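Long-range contact in TRAP-T family transporter, DctP (Periplasmic binding) subunit (Sulfitobacter sp. NAS-14.1, PDB 4PF8), which probably captures galacturonate in the periplasm and delivers it to the membrane subunits of a TRAP transporter: residues L77-G90 with I231-F243. Sequence-based numbering, arbitrary orientation. Where two conformers were deposited one is given.
With GTR (beta-D-galactopyranuronic acid), chain D.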
loop_
_atom_site.group_PDB
_atom_site.type_symbol
_atom_site.label_atom_id
_atom_site.label_comp_id
_atom_site.label_asym_id
_atom_site.label_seq_id
_atom_site.Cartn_x
_atom_site.Cartn_y
_atom_site.Cartn_z
ATOM N N LEU A 77 -12.970 2.536 -10.046
ATOM C CA LEU A 77 -12.073 3.310 -10.892
ATOM C C LEU A 77 -11.958 2.684 -12.273
ATOM O O LEU A 77 -12.002 3.380 -13.292
ATOM C CB LEU A 77 -10.698 3.445 -10.219
ATOM C CG LEU A 77 -9.799 4.419 -10.994
ATOM C CD1 LEU A 77 -9.253 5.543 -10.118
ATOM C CD2 LEU A 77 -8.688 3.657 -11.684
ATOM N N ARG A 78 -11.860 1.361 -12.331
ATOM C CA ARG A 78 -11.789 0.660 -13.599
ATOM C C ARG A 78 -13.051 0.890 -14.416
ATOM O O ARG A 78 -12.998 0.973 -15.640
ATOM C CB ARG A 78 -11.582 -0.844 -13.390
ATOM C CG ARG A 78 -10.266 -1.185 -12.769
ATOM C CD ARG A 78 -10.157 -2.676 -12.518
ATOM N NE ARG A 78 -10.185 -3.402 -13.777
ATOM C CZ ARG A 78 -10.553 -4.669 -13.902
ATOM N NH1 ARG A 78 -10.934 -5.360 -12.833
ATOM N NH2 ARG A 78 -10.535 -5.239 -15.095
ATOM N N LEU A 79 -14.186 1.001 -13.734
ATOM C CA LEU A 79 -15.465 1.198 -14.404
ATOM C C LEU A 79 -15.728 2.649 -14.781
ATOM O O LEU A 79 -16.689 2.931 -15.497
ATOM C CB LEU A 79 -16.591 0.721 -13.500
ATOM C CG LEU A 79 -16.677 -0.773 -13.212
ATOM C CD1 LEU A 79 -17.737 -0.976 -12.140
ATOM C CD2 LEU A 79 -17.001 -1.574 -14.462
ATOM N N GLY A 80 -14.900 3.576 -14.301
ATOM C CA GLY A 80 -15.088 4.987 -14.575
ATOM C C GLY A 80 -16.024 5.717 -13.651
ATOM O O GLY A 80 -16.353 6.873 -13.897
ATOM N N ILE A 81 -16.430 5.040 -12.578
ATOM C CA ILE A 81 -17.303 5.567 -11.541
ATOM C C ILE A 81 -16.532 6.475 -10.598
ATOM O O ILE A 81 -17.095 7.402 -10.015
ATOM C CB ILE A 81 -17.877 4.375 -10.692
ATOM C CG1 ILE A 81 -18.831 3.548 -11.540
ATOM C CG2 ILE A 81 -18.599 4.878 -9.455
ATOM C CD1 ILE A 81 -19.260 2.273 -10.868
HETATM N N MSE A 82 -15.249 6.160 -10.419
HETATM C CA MSE A 82 -14.318 6.943 -9.623
HETATM C C MSE A 82 -13.295 7.475 -10.609
HETATM O O MSE A 82 -12.845 6.720 -11.464
HETATM C CB MSE A 82 -13.593 6.056 -8.607
HETATM C CG MSE A 82 -12.660 6.810 -7.718
HETATM SE SE MSE A 82 -13.664 7.808 -6.394
HETATM C CE MSE A 82 -14.314 6.266 -5.439
ATOM N N ASP A 83 -12.928 8.753 -10.526
ATOM C CA ASP A 83 -12.008 9.297 -11.525
ATOM C C ASP A 83 -10.540 9.114 -11.214
ATOM O O ASP A 83 -9.746 8.888 -12.111
ATOM C CB ASP A 83 -12.291 10.781 -11.735
ATOM C CG ASP A 83 -13.707 11.009 -12.186
ATOM O OD1 ASP A 83 -14.011 10.616 -13.336
ATOM O OD2 ASP A 83 -14.530 11.504 -11.371
ATOM N N PHE A 84 -10.184 9.260 -9.951
ATOM C CA PHE A 84 -8.793 9.073 -9.538
ATOM C C PHE A 84 -8.707 8.544 -8.127
ATOM O O PHE A 84 -9.683 8.524 -7.387
ATOM C CB PHE A 84 -7.960 10.359 -9.725
ATOM C CG PHE A 84 -8.312 11.510 -8.808
ATOM C CD1 PHE A 84 -9.473 12.258 -8.992
ATOM C CD2 PHE A 84 -7.436 11.896 -7.805
ATOM C CE1 PHE A 84 -9.782 13.334 -8.163
ATOM C CE2 PHE A 84 -7.736 12.983 -6.979
ATOM C CZ PHE A 84 -8.916 13.701 -7.173
ATOM N N GLY A 85 -7.513 8.083 -7.760
ATOM C CA GLY A 85 -7.310 7.559 -6.428
ATOM C C GLY A 85 -5.860 7.277 -6.172
ATOM O O GLY A 85 -5.063 7.284 -7.093
ATOM N N VAL A 86 -5.514 7.073 -4.918
ATOM C CA VAL A 86 -4.245 6.443 -4.589
ATOM C C VAL A 86 -4.577 5.104 -3.966
ATOM O O VAL A 86 -5.286 5.041 -2.953
ATOM C CB VAL A 86 -3.393 7.270 -3.636
ATOM C CG1 VAL A 86 -2.192 6.468 -3.156
ATOM C CG2 VAL A 86 -2.930 8.557 -4.320
ATOM N N PHE A 87 -4.073 4.064 -4.600
ATOM C CA PHE A 87 -4.329 2.692 -4.189
ATOM C C PHE A 87 -3.029 1.977 -3.848
ATOM O O PHE A 87 -2.058 2.039 -4.608
ATOM C CB PHE A 87 -4.983 1.879 -5.314
ATOM C CG PHE A 87 -6.282 2.415 -5.811
ATOM C CD1 PHE A 87 -7.352 2.621 -4.975
ATOM C CD2 PHE A 87 -6.473 2.616 -7.166
ATOM C CE1 PHE A 87 -8.547 3.098 -5.448
ATOM C CE2 PHE A 87 -7.701 3.075 -7.655
ATOM C CZ PHE A 87 -8.723 3.335 -6.776
ATOM N N SER A 88 -3.046 1.238 -2.757
ATOM C CA SER A 88 -1.966 0.302 -2.506
ATOM C C SER A 88 -2.010 -0.737 -3.608
ATOM O O SER A 88 -3.099 -1.208 -3.985
ATOM C CB SER A 88 -2.191 -0.369 -1.165
ATOM O OG SER A 88 -1.248 -1.404 -0.900
ATOM N N LEU A 89 -0.842 -1.151 -4.089
ATOM C CA LEU A 89 -0.811 -2.258 -5.024
ATOM C C LEU A 89 -1.159 -3.604 -4.358
ATOM O O LEU A 89 -1.398 -4.598 -5.047
ATOM C CB LEU A 89 0.534 -2.302 -5.718
ATOM C CG LEU A 89 0.620 -1.416 -6.948
ATOM C CD1 LEU A 89 0.377 0.028 -6.640
ATOM C CD2 LEU A 89 1.983 -1.588 -7.644
ATOM N N GLY A 90 -1.233 -3.643 -3.032
ATOM C CA GLY A 90 -1.533 -4.878 -2.335
ATOM C C GLY A 90 -2.860 -5.484 -2.783
ATOM O O GLY A 90 -2.926 -6.600 -3.279
ATOM N N ILE A 231 7.145 -4.238 1.370
ATOM C CA ILE A 231 7.289 -2.855 0.912
ATOM C C ILE A 231 6.373 -2.779 -0.298
ATOM O O ILE A 231 6.682 -3.347 -1.355
ATOM C CB ILE A 231 8.720 -2.526 0.514
ATOM C CG1 ILE A 231 9.634 -2.514 1.756
ATOM C CG2 ILE A 231 8.798 -1.211 -0.242
ATOM C CD1 ILE A 231 11.129 -2.531 1.422
ATOM N N ILE A 232 5.243 -2.110 -0.127
ATOM C CA ILE A 232 4.179 -2.150 -1.121
ATOM C C ILE A 232 3.948 -0.747 -1.660
ATOM O O ILE A 232 3.459 0.110 -0.948
ATOM C CB ILE A 232 2.878 -2.765 -0.566
ATOM C CG1 ILE A 232 3.166 -4.180 -0.040
ATOM C CG2 ILE A 232 1.819 -2.835 -1.640
ATOM C CD1 ILE A 232 1.990 -4.903 0.382
ATOM N N PRO A 233 4.346 -0.514 -2.913
ATOM C CA PRO A 233 4.130 0.820 -3.486
ATOM C C PRO A 233 2.666 1.126 -3.643
ATOM O O PRO A 233 1.858 0.202 -3.682
ATOM C CB PRO A 233 4.763 0.723 -4.877
ATOM C CG PRO A 233 5.578 -0.534 -4.860
ATOM C CD PRO A 233 4.933 -1.437 -3.889
ATOM N N GLU A 234 2.334 2.413 -3.725
ATOM C CA GLU A 234 0.971 2.832 -3.982
ATOM C C GLU A 234 0.974 3.601 -5.272
ATOM O O GLU A 234 2.007 4.144 -5.678
ATOM C CB GLU A 234 0.449 3.667 -2.826
ATOM C CG GLU A 234 0.737 2.942 -1.543
ATOM C CD GLU A 234 -0.117 3.344 -0.391
ATOM O OE1 GLU A 234 -0.517 4.525 -0.311
ATOM O OE2 GLU A 234 -0.383 2.454 0.460
ATOM N N CYS A 235 -0.158 3.625 -5.941
ATOM C CA CYS A 235 -0.231 4.230 -7.240
ATOM C C CYS A 235 -1.285 5.318 -7.247
ATOM O O CYS A 235 -2.453 5.053 -6.922
ATOM C CB CYS A 235 -0.539 3.153 -8.253
ATOM S SG CYS A 235 -0.616 3.741 -9.920
ATOM N N LEU A 236 -0.845 6.530 -7.552
ATOM C CA LEU A 236 -1.749 7.622 -7.887
ATOM C C LEU A 236 -2.181 7.327 -9.307
ATOM O O LEU A 236 -1.351 7.245 -10.218
ATOM C CB LEU A 236 -1.042 8.989 -7.842
ATOM C CG LEU A 236 -1.897 10.126 -8.416
ATOM C CD1 LEU A 236 -3.120 10.441 -7.570
ATOM C CD2 LEU A 236 -1.022 11.378 -8.594
ATOM N N CYS A 237 -3.472 7.114 -9.498
ATOM C CA CYS A 237 -3.925 6.753 -10.818
ATOM C C CYS A 237 -5.268 7.310 -11.156
ATOM O O CYS A 237 -6.013 7.775 -10.312
ATOM C CB CYS A 237 -4.001 5.262 -10.946
ATOM S SG CYS A 237 -5.055 4.534 -9.728
HETATM N N MSE A 238 -5.561 7.220 -12.436
HETATM C CA MSE A 238 -6.790 7.742 -12.975
HETATM C C MSE A 238 -7.512 6.628 -13.663
HETATM O O MSE A 238 -6.908 5.714 -14.215
HETATM C CB MSE A 238 -6.453 8.829 -13.988
HETATM C CG MSE A 238 -7.631 9.488 -14.611
HETATM SE SE MSE A 238 -7.153 11.322 -15.081
HETATM C CE MSE A 238 -6.734 11.782 -13.361
ATOM N N SER A 239 -8.836 6.700 -13.658
ATOM C CA SER A 239 -9.601 5.854 -14.543
ATOM C C SER A 239 -9.208 6.106 -15.985
ATOM O O SER A 239 -9.200 7.254 -16.437
ATOM C CB SER A 239 -11.092 6.146 -14.390
ATOM O OG SER A 239 -11.788 5.508 -15.441
ATOM N N LYS A 240 -8.886 5.051 -16.722
ATOM C CA LYS A 240 -8.557 5.233 -18.128
ATOM C C LYS A 240 -9.734 5.841 -18.906
ATOM O O LYS A 240 -9.533 6.629 -19.836
ATOM C CB LYS A 240 -8.074 3.912 -18.749
ATOM C CG LYS A 240 -7.602 4.037 -20.203
ATOM C CD LYS A 240 -7.006 2.724 -20.707
ATOM C CE LYS A 240 -7.151 2.561 -22.222
ATOM N NZ LYS A 240 -6.661 3.717 -22.994
ATOM N N LYS A 241 -10.961 5.482 -18.544
ATOM C CA LYS A 241 -12.118 6.087 -19.187
ATOM C C LYS A 241 -12.089 7.601 -19.014
ATOM O O LYS A 241 -12.293 8.354 -19.973
ATOM C CB LYS A 241 -13.414 5.501 -18.634
ATOM C CG LYS A 241 -13.592 4.063 -19.032
ATOM C CD LYS A 241 -14.680 3.392 -18.261
ATOM C CE LYS A 241 -14.971 2.035 -18.843
ATOM N NZ LYS A 241 -15.589 2.172 -20.187
ATOM N N THR A 242 -11.830 8.060 -17.795
ATOM C CA THR A 242 -11.784 9.504 -17.554
ATOM C C THR A 242 -10.609 10.129 -18.296
ATOM O O THR A 242 -10.733 11.165 -18.948
ATOM C CB THR A 242 -11.686 9.824 -16.060
ATOM O OG1 THR A 242 -12.809 9.250 -15.380
ATOM C CG2 THR A 242 -11.678 11.339 -15.832
ATOM N N PHE A 243 -9.462 9.481 -18.218
ATOM C CA PHE A 243 -8.248 10.027 -18.824
ATOM C C PHE A 243 -8.381 10.137 -20.346
ATOM O O PHE A 243 -7.977 11.146 -20.948
ATOM C CB PHE A 243 -7.064 9.144 -18.442
ATOM C CG PHE A 243 -5.743 9.665 -18.903
ATOM C CD1 PHE A 243 -5.060 10.622 -18.169
ATOM C CD2 PHE A 243 -5.190 9.207 -20.078
ATOM C CE1 PHE A 243 -3.834 11.105 -18.602
ATOM C CE2 PHE A 243 -3.969 9.678 -20.502
ATOM C CZ PHE A 243 -3.295 10.624 -19.760
HETATM C C1 GTR D . -1.794 1.093 4.203
HETATM C C2 GTR D . -2.060 1.504 2.793
HETATM C C3 GTR D . -3.566 1.512 2.599
HETATM C C4 GTR D . -4.163 0.136 2.858
HETATM C C5 GTR D . -3.757 -0.239 4.280
HETATM C C6 GTR D . -4.225 -1.650 4.613
HETATM O O1 GTR D . -0.354 1.001 4.440
HETATM O O2 GTR D . -1.536 2.848 2.619
HETATM O O3 GTR D . -3.798 1.816 1.206
HETATM O O4 GTR D . -3.582 -0.784 1.917
HETATM O O5 GTR D . -2.327 -0.171 4.456
HETATM O O6A GTR D . -3.481 -2.297 5.397
HETATM O O6B GTR D . -5.354 -2.022 4.218
HETATM O O HOH W 1 -11.294 2.881 -16.734
HETATM O O HOH W 2 -15.101 8.231 -16.392
HETATM O O HOH W 3 0.848 0.040 0.218
#
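Strands 84-88 and 234-239 form an antiparallel pair inside the five-stranded mixed sheet of a TRAP solute-binding protein, and one end of the pair enters the galacturonate pocket. Their axes run 4.5 Å apart at 162°. Gly-85 with Cys-237 and Phe-87 with Cys-235 are the hydrogen-bonded pairs; the straightest of their four bonds is Cys-237 N to Gly-85 O (N-H...O 169°). Beyond them, Leu-89 N reaches Pro-233 O and Ser-239 N reaches Asp-83 O, lengthening the pairing at both ends.

At the pocket, Glu-234 OE2 accepts a very short 2.5 Å bond from the sugar's O2. Water 3 donates to the same OE2 and to Ile-232 O while accepting from Ser-88 OG, linking both segments beside the ligand. Ser-88 OG also caps the following helix through Gly-90 N.

Away from the sugar, Thr-242 OG1 donates to the anti lone pair of Asp-83 OD1 at 2.7 Å, tying helix 240-244 to the turn before strand 84-88. On one face, Cys-237 SG, set between its own backbone N and carbonyl carbon (chi1 57°), meets Phe-87 CD2 obliquely at 3.5 Å. On the other, Val-86 CG2 packs against Leu-236 CD1 at 3.8 Å.

Strand 26-29 flanks 84-88, strand 135-141 flanks 234-239, and helix 37-52 packs over Phe-84 and Val-86, while helix 70-79 touches Phe-87.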